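Local structure of putative oxidoreductase FAD-binding subunit (Sulfolobus tokodaii, 4ZOH) at residues 72-78 against 101-107; 91-95 against 117-121; 123-127 against 205-209; 189-193 against 267-272. The protein probably serves as the FAD-binding subunit of a molybdenum-containing oxidoreductase, holding the flavin that passes electrons to or from the other subunits. All coordinates share one frame; numbering follows the deposited sequence.

Contact 1. Residues 72-78 against 101-107. With FAD (flavin-adenine dinucleotide), chain H.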
# COMPACT_ATOMS: atom_id res chain seq x y z
N GLY B 72 -24.70 25.98 -34.16
CA GLY B 72 -25.25 24.74 -33.57
C GLY B 72 -25.25 24.81 -32.06
O GLY B 72 -24.27 25.31 -31.48
N ALA B 73 -26.30 24.29 -31.40
CA ALA B 73 -26.33 24.30 -29.96
C ALA B 73 -25.14 23.63 -29.26
O ALA B 73 -24.85 23.99 -28.14
CB ALA B 73 -27.63 23.70 -29.43
N LEU B 74 -24.49 22.67 -29.89
CA LEU B 74 -23.43 21.93 -29.20
C LEU B 74 -22.09 22.60 -29.44
O LEU B 74 -21.08 22.12 -28.93
CB LEU B 74 -23.37 20.45 -29.60
CG LEU B 74 -24.38 19.46 -29.02
CD1 LEU B 74 -23.85 18.07 -29.31
CD2 LEU B 74 -24.63 19.59 -27.54
N THR B 75 -22.07 23.74 -30.15
CA THR B 75 -20.83 24.51 -30.36
C THR B 75 -20.35 25.05 -29.06
O THR B 75 -21.15 25.61 -28.26
CB THR B 75 -21.04 25.63 -31.38
OG1 THR B 75 -21.94 25.13 -32.35
CG2 THR B 75 -19.74 26.03 -32.11
N THR B 76 -19.07 24.82 -28.81
CA THR B 76 -18.45 25.15 -27.52
C THR B 76 -18.03 26.63 -27.50
O THR B 76 -17.79 27.27 -28.56
CB THR B 76 -17.19 24.31 -27.28
OG1 THR B 76 -16.21 24.65 -28.24
CG2 THR B 76 -17.47 22.71 -27.27
N HIS B 77 -17.86 27.14 -26.28
CA HIS B 77 -17.34 28.49 -26.05
C HIS B 77 -16.07 28.73 -26.79
O HIS B 77 -15.85 29.82 -27.42
CB HIS B 77 -17.11 28.78 -24.53
CG HIS B 77 -18.30 28.45 -23.65
ND1 HIS B 77 -19.60 28.62 -24.08
CD2 HIS B 77 -18.38 27.94 -22.40
CE1 HIS B 77 -20.44 28.27 -23.11
NE2 HIS B 77 -19.73 27.84 -22.09
N TYR B 78 -15.21 27.72 -26.73
CA TYR B 78 -13.89 27.86 -27.34
C TYR B 78 -14.05 28.11 -28.84
O TYR B 78 -13.38 28.99 -29.40
CB TYR B 78 -12.98 26.64 -27.08
CG TYR B 78 -11.68 26.67 -27.88
CD1 TYR B 78 -10.55 27.31 -27.38
CD2 TYR B 78 -11.57 26.01 -29.13
CE1 TYR B 78 -9.36 27.31 -28.08
CE2 TYR B 78 -10.37 26.01 -29.85
CZ TYR B 78 -9.27 26.65 -29.32
OH TYR B 78 -8.08 26.64 -29.98
N ARG B 101 -14.17 26.65 -21.15
CA ARG B 101 -14.60 27.00 -22.50
C ARG B 101 -14.39 25.84 -23.51
O ARG B 101 -15.02 25.76 -24.58
CB ARG B 101 -13.86 28.24 -22.92
CG ARG B 101 -14.31 29.47 -22.13
CD ARG B 101 -13.78 30.72 -22.78
NE ARG B 101 -12.34 30.77 -22.85
CZ ARG B 101 -11.53 31.16 -21.85
NH1 ARG B 101 -12.01 31.52 -20.68
NH2 ARG B 101 -10.21 31.18 -22.03
N ASN B 102 -13.47 24.95 -23.17
CA ASN B 102 -13.24 23.76 -23.99
C ASN B 102 -14.43 22.86 -24.00
O ASN B 102 -14.61 22.09 -24.96
CB ASN B 102 -11.98 23.06 -23.50
CG ASN B 102 -10.73 23.74 -23.99
OD1 ASN B 102 -10.75 24.43 -25.07
ND2 ASN B 102 -9.61 23.55 -23.25
N MET B 103 -15.31 22.97 -23.02
CA MET B 103 -16.45 22.03 -22.94
C MET B 103 -17.81 22.65 -22.95
O MET B 103 -18.73 22.08 -23.50
CB MET B 103 -16.38 21.17 -21.67
CG MET B 103 -15.10 20.33 -21.59
SD MET B 103 -15.33 18.84 -22.57
CE MET B 103 -16.31 17.89 -21.42
N GLY B 104 -17.94 23.80 -22.29
CA GLY B 104 -19.23 24.46 -22.25
C GLY B 104 -19.79 24.77 -23.63
O GLY B 104 -19.03 25.10 -24.54
N THR B 105 -21.10 24.64 -23.79
CA THR B 105 -21.75 24.96 -25.08
C THR B 105 -22.77 26.11 -24.98
O THR B 105 -23.37 26.34 -23.91
CB THR B 105 -22.46 23.74 -25.69
OG1 THR B 105 -23.68 23.53 -24.96
CG2 THR B 105 -21.49 22.42 -25.64
N ILE B 106 -22.96 26.80 -26.11
CA ILE B 106 -23.98 27.92 -26.21
C ILE B 106 -25.40 27.39 -25.91
O ILE B 106 -26.10 28.02 -25.14
CB ILE B 106 -23.95 28.69 -27.57
CG1 ILE B 106 -24.97 29.88 -27.56
CG2 ILE B 106 -24.15 27.73 -28.73
CD1 ILE B 106 -24.67 30.93 -28.60
N GLY B 107 -25.77 26.22 -26.44
CA GLY B 107 -27.09 25.60 -26.11
C GLY B 107 -27.28 25.36 -24.62
O GLY B 107 -28.36 25.63 -24.06
PA FAD H . -24.82 21.48 -19.40
O1A FAD H . -24.23 21.66 -18.04
O2A FAD H . -24.64 20.24 -20.16
O5B FAD H . -26.37 21.71 -19.33
C5B FAD H . -26.90 22.85 -18.58
C4B FAD H . -28.52 22.81 -18.66
O4B FAD H . -29.04 22.82 -20.05
C3B FAD H . -28.99 21.47 -18.10
O3B FAD H . -30.18 21.68 -17.36
C2B FAD H . -29.20 20.57 -19.33
O2B FAD H . -30.16 19.51 -19.14
C1B FAD H . -29.76 21.53 -20.33
N9A FAD H . -29.32 21.50 -21.72
C8A FAD H . -28.09 21.41 -22.21
N7A FAD H . -28.14 21.52 -23.56
C5A FAD H . -29.44 21.68 -23.90
C6A FAD H . -30.11 21.87 -25.13
N6A FAD H . -29.39 21.91 -26.24
N1A FAD H . -31.45 21.99 -25.14
C2A FAD H . -32.18 22.01 -23.99
N3A FAD H . -31.57 21.84 -22.82
C4A FAD H . -30.20 21.67 -22.74
N1 FAD H . -20.73 30.68 -17.61
C2 FAD H . -20.71 32.03 -17.93
O2 FAD H . -21.59 32.49 -18.63
N3 FAD H . -19.72 32.85 -17.47
C4 FAD H . -18.73 32.36 -16.68
O4 FAD H . -17.83 33.13 -16.33
C4X FAD H . -18.76 31.00 -16.32
N5 FAD H . -17.76 30.50 -15.51
C5X FAD H . -17.81 29.12 -15.14
C6 FAD H . -16.82 28.65 -14.27
C7 FAD H . -16.82 27.29 -13.91
C7M FAD H . -15.69 26.84 -12.95
C8 FAD H . -17.82 26.43 -14.39
C8M FAD H . -17.90 24.93 -14.00
C9 FAD H . -18.85 26.92 -15.22
C9A FAD H . -18.82 28.26 -15.61
N10 FAD H . -19.82 28.80 -16.45
C10 FAD H . -19.76 30.17 -16.79
C1' FAD H . -20.92 27.99 -16.97
C2' FAD H . -20.53 27.32 -18.30
O2' FAD H . -20.52 28.33 -19.32
C3' FAD H . -21.47 26.14 -18.67
O3' FAD H . -20.79 25.43 -19.70
C4' FAD H . -22.83 26.58 -19.18
O4' FAD H . -23.41 27.46 -18.22
C5' FAD H . -23.78 25.38 -19.42
O5' FAD H . -23.42 24.86 -20.73
P FAD H . -23.08 23.33 -20.90
O1P FAD H . -23.02 23.03 -22.36
O2P FAD H . -21.90 22.97 -20.09
O3P FAD H . -24.43 22.74 -20.32
O HOH W 1 -13.96 23.14 -27.70

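Contact 2. Residues 91-95 against 117-121. With FAD (flavin-adenine dinucleotide), chain H.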
# COMPACT_ATOMS: atom_id res chain seq x y z
N THR B 91 -17.34 37.83 -26.47
CA THR B 91 -18.10 37.51 -25.28
C THR B 91 -17.81 36.06 -24.84
O THR B 91 -17.56 35.84 -23.66
CB THR B 91 -19.62 37.65 -25.53
OG1 THR B 91 -19.86 39.00 -25.92
CG2 THR B 91 -20.43 37.37 -24.26
N ALA B 92 -17.85 35.10 -25.77
CA ALA B 92 -17.54 33.66 -25.47
C ALA B 92 -16.17 33.51 -24.82
O ALA B 92 -16.04 32.73 -23.88
CB ALA B 92 -17.61 32.83 -26.73
N SER B 93 -15.18 34.29 -25.33
CA SER B 93 -13.81 34.39 -24.80
C SER B 93 -13.69 34.68 -23.32
O SER B 93 -12.65 34.40 -22.68
CB SER B 93 -13.08 35.55 -25.51
OG SER B 93 -12.71 35.11 -26.82
N ASN B 94 -14.65 35.44 -22.82
CA ASN B 94 -14.66 35.82 -21.42
C ASN B 94 -15.23 34.76 -20.49
O ASN B 94 -15.12 34.90 -19.30
CB ASN B 94 -15.56 37.07 -21.25
CG ASN B 94 -14.85 38.33 -21.65
OD1 ASN B 94 -14.20 38.96 -20.81
ND2 ASN B 94 -14.91 38.67 -22.94
N ILE B 95 -15.89 33.75 -21.02
CA ILE B 95 -16.60 32.78 -20.16
C ILE B 95 -15.60 31.98 -19.32
O ILE B 95 -14.53 31.57 -19.81
CB ILE B 95 -17.49 31.83 -20.97
CG1 ILE B 95 -18.66 32.61 -21.55
CG2 ILE B 95 -18.03 30.70 -20.07
CD1 ILE B 95 -19.46 31.82 -22.61
N ALA B 117 -24.64 34.93 -16.43
CA ALA B 117 -23.97 34.43 -17.67
C ALA B 117 -23.48 35.54 -18.59
O ALA B 117 -24.07 36.64 -18.64
CB ALA B 117 -24.91 33.51 -18.47
N ASP B 118 -22.46 35.22 -19.38
CA ASP B 118 -21.96 36.16 -20.38
C ASP B 118 -22.85 36.28 -21.62
O ASP B 118 -23.28 37.41 -21.97
CB ASP B 118 -20.49 35.89 -20.70
CG ASP B 118 -19.62 36.12 -19.51
OD1 ASP B 118 -19.85 37.18 -18.83
OD2 ASP B 118 -18.73 35.23 -19.21
N TYR B 119 -23.22 35.15 -22.24
CA TYR B 119 -23.86 35.22 -23.56
C TYR B 119 -25.11 36.13 -23.61
O TYR B 119 -25.27 36.83 -24.58
CB TYR B 119 -24.26 33.86 -24.10
CG TYR B 119 -23.16 32.98 -24.64
CD1 TYR B 119 -22.20 33.47 -25.54
CD2 TYR B 119 -23.12 31.60 -24.29
CE1 TYR B 119 -21.22 32.61 -26.06
CE2 TYR B 119 -22.18 30.76 -24.80
CZ TYR B 119 -21.23 31.25 -25.68
OH TYR B 119 -20.26 30.40 -26.11
N PRO B 120 -26.00 36.05 -22.59
CA PRO B 120 -27.29 36.79 -22.69
C PRO B 120 -27.12 38.29 -22.89
O PRO B 120 -27.93 38.88 -23.53
CB PRO B 120 -27.96 36.51 -21.32
CG PRO B 120 -27.41 35.18 -20.90
CD PRO B 120 -25.96 35.26 -21.35
N ALA B 121 -26.06 38.88 -22.35
CA ALA B 121 -25.81 40.28 -22.62
C ALA B 121 -25.60 40.52 -24.13
O ALA B 121 -26.19 41.45 -24.67
CB ALA B 121 -24.66 40.82 -21.81
PA FAD H . -24.82 21.48 -19.40
O1A FAD H . -24.23 21.66 -18.04
O2A FAD H . -24.64 20.24 -20.16
O5B FAD H . -26.37 21.71 -19.33
C5B FAD H . -26.90 22.85 -18.58
C4B FAD H . -28.52 22.81 -18.66
O4B FAD H . -29.04 22.82 -20.05
C3B FAD H . -28.99 21.47 -18.10
O3B FAD H . -30.18 21.68 -17.36
C2B FAD H . -29.20 20.57 -19.33
O2B FAD H . -30.16 19.51 -19.14
C1B FAD H . -29.76 21.53 -20.33
N9A FAD H . -29.32 21.50 -21.72
C8A FAD H . -28.09 21.41 -22.21
N7A FAD H . -28.14 21.52 -23.56
C5A FAD H . -29.44 21.68 -23.90
C6A FAD H . -30.11 21.87 -25.13
N6A FAD H . -29.39 21.91 -26.24
N1A FAD H . -31.45 21.99 -25.14
C2A FAD H . -32.18 22.01 -23.99
N3A FAD H . -31.57 21.84 -22.82
C4A FAD H . -30.20 21.67 -22.74
N1 FAD H . -20.73 30.68 -17.61
C2 FAD H . -20.71 32.03 -17.93
O2 FAD H . -21.59 32.49 -18.63
N3 FAD H . -19.72 32.85 -17.47
C4 FAD H . -18.73 32.36 -16.68
O4 FAD H . -17.83 33.13 -16.33
C4X FAD H . -18.76 31.00 -16.32
N5 FAD H . -17.76 30.50 -15.51
C5X FAD H . -17.81 29.12 -15.14
C6 FAD H . -16.82 28.65 -14.27
C7 FAD H . -16.82 27.29 -13.91
C7M FAD H . -15.69 26.84 -12.95
C8 FAD H . -17.82 26.43 -14.39
C8M FAD H . -17.90 24.93 -14.00
C9 FAD H . -18.85 26.92 -15.22
C9A FAD H . -18.82 28.26 -15.61
N10 FAD H . -19.82 28.80 -16.45
C10 FAD H . -19.76 30.17 -16.79
C1' FAD H . -20.92 27.99 -16.97
C2' FAD H . -20.53 27.32 -18.30
O2' FAD H . -20.52 28.33 -19.32
C3' FAD H . -21.47 26.14 -18.67
O3' FAD H . -20.79 25.43 -19.70
C4' FAD H . -22.83 26.58 -19.18
O4' FAD H . -23.41 27.46 -18.22
C5' FAD H . -23.78 25.38 -19.42
O5' FAD H . -23.42 24.86 -20.73
P FAD H . -23.08 23.33 -20.90
O1P FAD H . -23.02 23.03 -22.36
O2P FAD H . -21.90 22.97 -20.09
O3P FAD H . -24.43 22.74 -20.32

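Contact 3. Residues 123-127 against 205-209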
# COMPACT_ATOMS: atom_id res chain seq x y z
N LEU B 123 -26.48 38.30 -26.52
CA LEU B 123 -27.57 37.77 -27.31
C LEU B 123 -28.78 38.74 -27.28
O LEU B 123 -29.53 38.84 -28.22
CB LEU B 123 -27.95 36.37 -26.84
CG LEU B 123 -26.97 35.19 -27.11
CD1 LEU B 123 -27.42 33.92 -26.41
CD2 LEU B 123 -26.69 34.86 -28.57
N ILE B 124 -29.00 39.42 -26.18
CA ILE B 124 -30.14 40.35 -26.13
C ILE B 124 -29.87 41.55 -27.02
O ILE B 124 -30.77 42.04 -27.68
CB ILE B 124 -30.59 40.71 -24.69
CG1 ILE B 124 -32.01 41.32 -24.69
CG2 ILE B 124 -29.62 41.62 -24.01
CD1 ILE B 124 -33.11 40.31 -24.44
N ALA B 125 -28.60 41.96 -27.06
CA ALA B 125 -28.12 43.10 -27.84
C ALA B 125 -28.19 42.81 -29.31
O ALA B 125 -28.45 43.69 -30.13
CB ALA B 125 -26.71 43.45 -27.45
N MET B 126 -27.93 41.55 -29.65
CA MET B 126 -27.93 41.09 -31.00
C MET B 126 -29.35 40.77 -31.57
O MET B 126 -29.47 40.49 -32.76
CB MET B 126 -26.99 39.90 -31.08
CG MET B 126 -25.54 40.30 -30.93
SD MET B 126 -24.41 38.90 -30.84
CE MET B 126 -23.81 38.73 -32.56
N ASP B 127 -30.40 40.80 -30.75
CA ASP B 127 -31.72 40.24 -31.18
C ASP B 127 -31.57 38.81 -31.72
O ASP B 127 -32.18 38.42 -32.74
CB ASP B 127 -32.54 41.11 -32.20
CG ASP B 127 -32.56 42.61 -31.86
OD1 ASP B 127 -32.89 42.97 -30.71
OD2 ASP B 127 -32.20 43.42 -32.76
N VAL B 205 -27.20 51.30 -32.43
CA VAL B 205 -26.49 50.99 -31.19
C VAL B 205 -27.29 49.95 -30.38
O VAL B 205 -28.50 50.00 -30.36
CB VAL B 205 -26.11 52.23 -30.37
CG1 VAL B 205 -27.37 53.02 -29.99
CG2 VAL B 205 -25.24 51.86 -29.17
N ARG B 206 -26.59 48.96 -29.81
CA ARG B 206 -27.27 47.96 -28.97
C ARG B 206 -26.45 47.69 -27.73
O ARG B 206 -25.23 47.49 -27.80
CB ARG B 206 -27.50 46.67 -29.75
CG ARG B 206 -28.36 46.83 -30.99
CD ARG B 206 -27.61 46.24 -32.17
NE ARG B 206 -28.42 46.06 -33.35
CZ ARG B 206 -29.29 45.07 -33.57
NH1 ARG B 206 -29.51 44.10 -32.69
NH2 ARG B 206 -29.96 45.06 -34.72
N ILE B 207 -27.12 47.76 -26.59
CA ILE B 207 -26.44 47.61 -25.30
C ILE B 207 -27.12 46.54 -24.43
O ILE B 207 -28.34 46.66 -24.11
CB ILE B 207 -26.32 48.93 -24.58
CG1 ILE B 207 -25.61 49.94 -25.49
CG2 ILE B 207 -25.53 48.72 -23.30
CD1 ILE B 207 -25.41 51.32 -24.92
N GLY B 208 -26.38 45.46 -24.11
CA GLY B 208 -26.98 44.40 -23.27
C GLY B 208 -26.36 44.35 -21.87
O GLY B 208 -25.15 44.51 -21.72
N LEU B 209 -27.20 44.14 -20.87
CA LEU B 209 -26.74 44.07 -19.52
C LEU B 209 -27.04 42.69 -18.94
O LEU B 209 -28.18 42.19 -18.96
CB LEU B 209 -27.39 45.15 -18.64
CG LEU B 209 -27.33 46.66 -18.95
CD1 LEU B 209 -28.02 47.40 -17.80
CD2 LEU B 209 -25.92 47.19 -19.24
O HOH W 2 -32.16 43.40 -35.36

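Contact 4. Residues 189-193 against 267-272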
# COMPACT_ATOMS: atom_id res chain seq x y z
N VAL B 189 -20.68 42.45 -13.08
CA VAL B 189 -21.49 43.21 -14.05
C VAL B 189 -20.97 42.87 -15.47
O VAL B 189 -19.76 42.81 -15.68
CB VAL B 189 -21.38 44.73 -13.79
CG1 VAL B 189 -22.18 45.45 -14.87
CG2 VAL B 189 -21.90 45.12 -12.38
N GLY B 190 -21.85 42.63 -16.41
CA GLY B 190 -21.42 42.51 -17.80
C GLY B 190 -22.16 43.46 -18.74
O GLY B 190 -23.38 43.53 -18.70
N VAL B 191 -21.40 44.16 -19.60
CA VAL B 191 -22.00 45.07 -20.60
C VAL B 191 -21.48 44.72 -22.01
O VAL B 191 -20.24 44.74 -22.26
CB VAL B 191 -21.78 46.58 -20.31
CG1 VAL B 191 -22.59 47.45 -21.32
CG2 VAL B 191 -22.17 46.95 -18.88
N ALA B 192 -22.42 44.34 -22.87
CA ALA B 192 -22.15 44.02 -24.26
C ALA B 192 -22.65 45.10 -25.22
O ALA B 192 -23.85 45.41 -25.24
CB ALA B 192 -22.78 42.69 -24.68
N LEU B 193 -21.73 45.62 -26.03
CA LEU B 193 -22.09 46.72 -26.91
C LEU B 193 -21.87 46.34 -28.39
O LEU B 193 -20.83 45.76 -28.74
CB LEU B 193 -21.26 47.97 -26.58
CG LEU B 193 -21.75 49.30 -27.25
CD1 LEU B 193 -21.64 50.47 -26.28
CD2 LEU B 193 -20.90 49.58 -28.48
N LEU B 267 -18.95 50.59 -16.90
CA LEU B 267 -18.71 49.58 -17.93
C LEU B 267 -19.32 49.94 -19.29
O LEU B 267 -18.71 49.65 -20.30
CB LEU B 267 -19.09 48.14 -17.53
CG LEU B 267 -18.45 47.27 -16.40
CD1 LEU B 267 -18.46 45.75 -16.66
CD2 LEU B 267 -17.10 47.74 -15.90
N THR B 268 -20.52 50.54 -19.29
CA THR B 268 -21.08 51.19 -20.50
C THR B 268 -20.09 52.23 -21.06
O THR B 268 -19.75 52.18 -22.22
CB THR B 268 -22.42 51.82 -20.20
OG1 THR B 268 -23.27 50.80 -19.67
CG2 THR B 268 -23.09 52.35 -21.42
N LYS B 269 -19.56 53.10 -20.21
CA LYS B 269 -18.58 54.06 -20.75
C LYS B 269 -17.38 53.34 -21.36
O LYS B 269 -16.92 53.74 -22.46
CB LYS B 269 -18.15 55.10 -19.69
CG LYS B 269 -17.34 56.24 -20.24
CD LYS B 269 -17.01 57.26 -19.13
CE LYS B 269 -15.92 58.21 -19.61
NZ LYS B 269 -15.79 59.42 -18.77
N ARG B 270 -16.83 52.33 -20.64
CA ARG B 270 -15.64 51.56 -21.14
C ARG B 270 -16.03 50.90 -22.50
O ARG B 270 -15.28 50.97 -23.44
CB ARG B 270 -15.24 50.48 -20.15
CG ARG B 270 -14.46 50.99 -18.95
CD ARG B 270 -14.39 49.91 -17.87
NE ARG B 270 -13.35 50.30 -16.93
CZ ARG B 270 -12.68 49.51 -16.09
NH1 ARG B 270 -12.91 48.19 -16.03
NH2 ARG B 270 -11.74 50.05 -15.32
N ALA B 271 -17.25 50.40 -22.61
CA ALA B 271 -17.75 49.71 -23.82
C ALA B 271 -17.83 50.63 -25.05
O ALA B 271 -17.24 50.32 -26.10
CB ALA B 271 -19.08 49.06 -23.52
N ILE B 272 -18.49 51.80 -24.89
CA ILE B 272 -18.58 52.80 -25.97
C ILE B 272 -17.16 53.16 -26.42
O ILE B 272 -16.81 53.02 -27.60
CB ILE B 272 -19.39 54.04 -25.49
CG1 ILE B 272 -20.72 53.62 -24.93
CG2 ILE B 272 -19.68 55.02 -26.60
CD1 ILE B 272 -21.36 54.71 -24.10

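Contact 1. Residues 72-78 against 101-107
The imidazole of H77 lies flat against the peptide of G104, whose carbonyl oxygen O sits 3.4 Å above the ring plane and over its centre. With CG beside the backbone N (chi1 -51°), the ring reaches past G104 toward the cofactor, and its NE2 is 2.9 Å from the ribityl hydroxyl O2' of FAD, to which it is hydrogen-bonded. The other ring nitrogen, ND1, is bonded to the hydroxyl of Y119, so both edges of the imidazole are tied and its rotation is fixed. The same G104 O also accepts the backbone N-H of H77 (N to O 2.9 Å). Both segments approach helices here: T76 and T105 are N-caps of helices 77-81 and 106-112, in the FAD-binding domain shared with molybdopterin dehydrogenases, and their backbones form a single beta bridge. T105 grips the FAD phosphate oxygen O1P twice, from its N at 2.9 Å and from its OG1 at 2.7 Å, while that hydroxyl also caps G108 N; the nearby helix N-terminus would favour a negative phosphate. The methyl CG2 of T105 lies 3.3 Å from L74 O. I106 N meets T75 O almost head-on (C=O...N 174°), and G107 N reaches a lone pair of A73 O in the carbonyl plane. At the far end, Y78 and N102 run side by side with ring and amide planes 60° apart. The Y78 hydroxyl and the N102 amide nitrogen both bond to the chain of another protein, and water 1 joins T76 OG1 to N102 O.

Contact 2. Residues 91-95 against 117-121
I95 and Y119 meet because both first torsions put the next carbon beside the backbone N (chi1 -69° and -75°): the isoleucine's CG1 branch then runs out, extended at its second torsion, to set its CD1 over the phenol. This is a CH-pi contact beside the flavin pocket of the FAD-binding domain, which I95 and D118 help to line, where the end of helix 88-93 faces the start of helix 119-125. CD1 is 3.8 Å from the ring centroid of Y119 and 19° off the normal, so it approaches over a face, displaced toward the rim at CZ and CE2. The two side chains cross at about a right angle. A92 adds its methyl obliquely, CB being 3.7 Å from Y119 CE1; the phenol hydroxyl has its partner in H77. Nearer the backbone, CG1 of the same I95 branch passes D118 OD2 at 3.5 Å, the two side chains sliding by in opposite directions, and I95 CG2 faces the ribityl and N1 of the flavin. T91 closes the row, its methyl CG2 lying 3.9 Å from D118 CB. D118 reads the pyrimidine edge of the isoalloxazine with two groups. Its backbone N gives a fairly straight bond to FAD O2, and its carboxylate, also bound by K178 and Y176, which would be expected to keep it charged, uses OD2 to accept the N3-H of the flavin (N3 to OD2 3.1 Å).

Contact 3. Residues 123-127 against 205-209
The C-terminal turn of helix 119-125 runs up against strand 201-210, with A125 and G208 as the nearest pair (CA atoms 4.9 Å apart), and D127 then leaves the helix at positive phi in a Schellman motif. A125 directs its methyl at the strand: CB is 3.9 Å from G208 N and 4.0 Å from R206 CB. Because G208 carries no side chain, I124 can also come close, its CG2 3.9 Å from G208 CA. R206 extends beside the helix end, its chain bent at chi2, so that its CB, CG and CD all pass A125 O before the guanidinium presents its edge to that oxygen. This brings NH1 to A125 O at 2.8 Å with a straight N-H...O angle of 163°, the acceptor lying only 2° out of the guanidinium plane. An arginine donor thus satisfies a carbonyl at the C-terminal end of the helix, where the helix dipole would favour a positive charge. The contact joins the FAD-binding domain to the sheet of the CO dehydrogenase flavoprotein C-terminal domain. The same NH1 forms a salt bridge to D127 OD2, also at 2.8 Å, but the hydrogen bond within it is weak, bent to 129°. Water 2 supplements it by donating to D127 OD2 and accepting from R206 NH2. Further charges pair around these two: D127 OD1 binds R218 NH1, and R206 NE binds D204.

Contact 4. Residues 189-193 against 267-272
V191 pushes its two methyls into the groove between L267, T268 and A271, the central bump of strand 189-198 against helix 257-276. CG2 leans on L267 CB at 3.6 Å, while CG1, placed anti to the backbone N (chi1 -173°), points between T268 OG1 and the small A271 methyl. The alanine is the shallow part of the helix surface, and the strand's next inward residue exploits it: L193 CB rests 3.9 Å from A271 CB. From there its branch CD1 reaches on to I272, touching CG1 at 3.5 Å, the two side chains meeting at a slant. At the other end L267 is the protruding part. It reaches back toward the start of the strand with CD1, which lies 3.4 Å from V189 O and 4.1 Å from V189 CG1. Alternate strand residues V189, V191 and L193 therefore face the helix, and L267 and A271, one turn apart on it, receive them. The two axes pass 8.2 Å apart with an angle of 31° between their directions, the helix packing on one face of the antiparallel sheet of the CO dehydrogenase flavoprotein C-terminal domain. The helix 233-243 touches T268 and I272 too, so the layer continues beyond this pair. The contact is almost wholly apolar; its polar atoms, T268 OG1 and V189 O, meet only carbon across it. The T268 hydroxyl bonds back to V264 O in its own helix, so the two elements are held by buried shape, without directional polar bonds between them.

Contacts 1 and 2 share the flavin site and touch each other through H77 with Y119 and R101 with I95; both supply polar groups to the cofactor, to ribityl and phosphate in the first, to the pyrimidine edge in the second. Contact 2 and contact 3 both use helix 119-125, its start and its end. Contact 3 packs that helix end on strand 201-210, whose neighbour 189-198 carries contact 4; G208 N and A192 O join these two. All four are largely buried, but contact 3 reaches solvent at D127 and uses charge there, whereas contact 4, with every touching residue buried, relies on apolar packing.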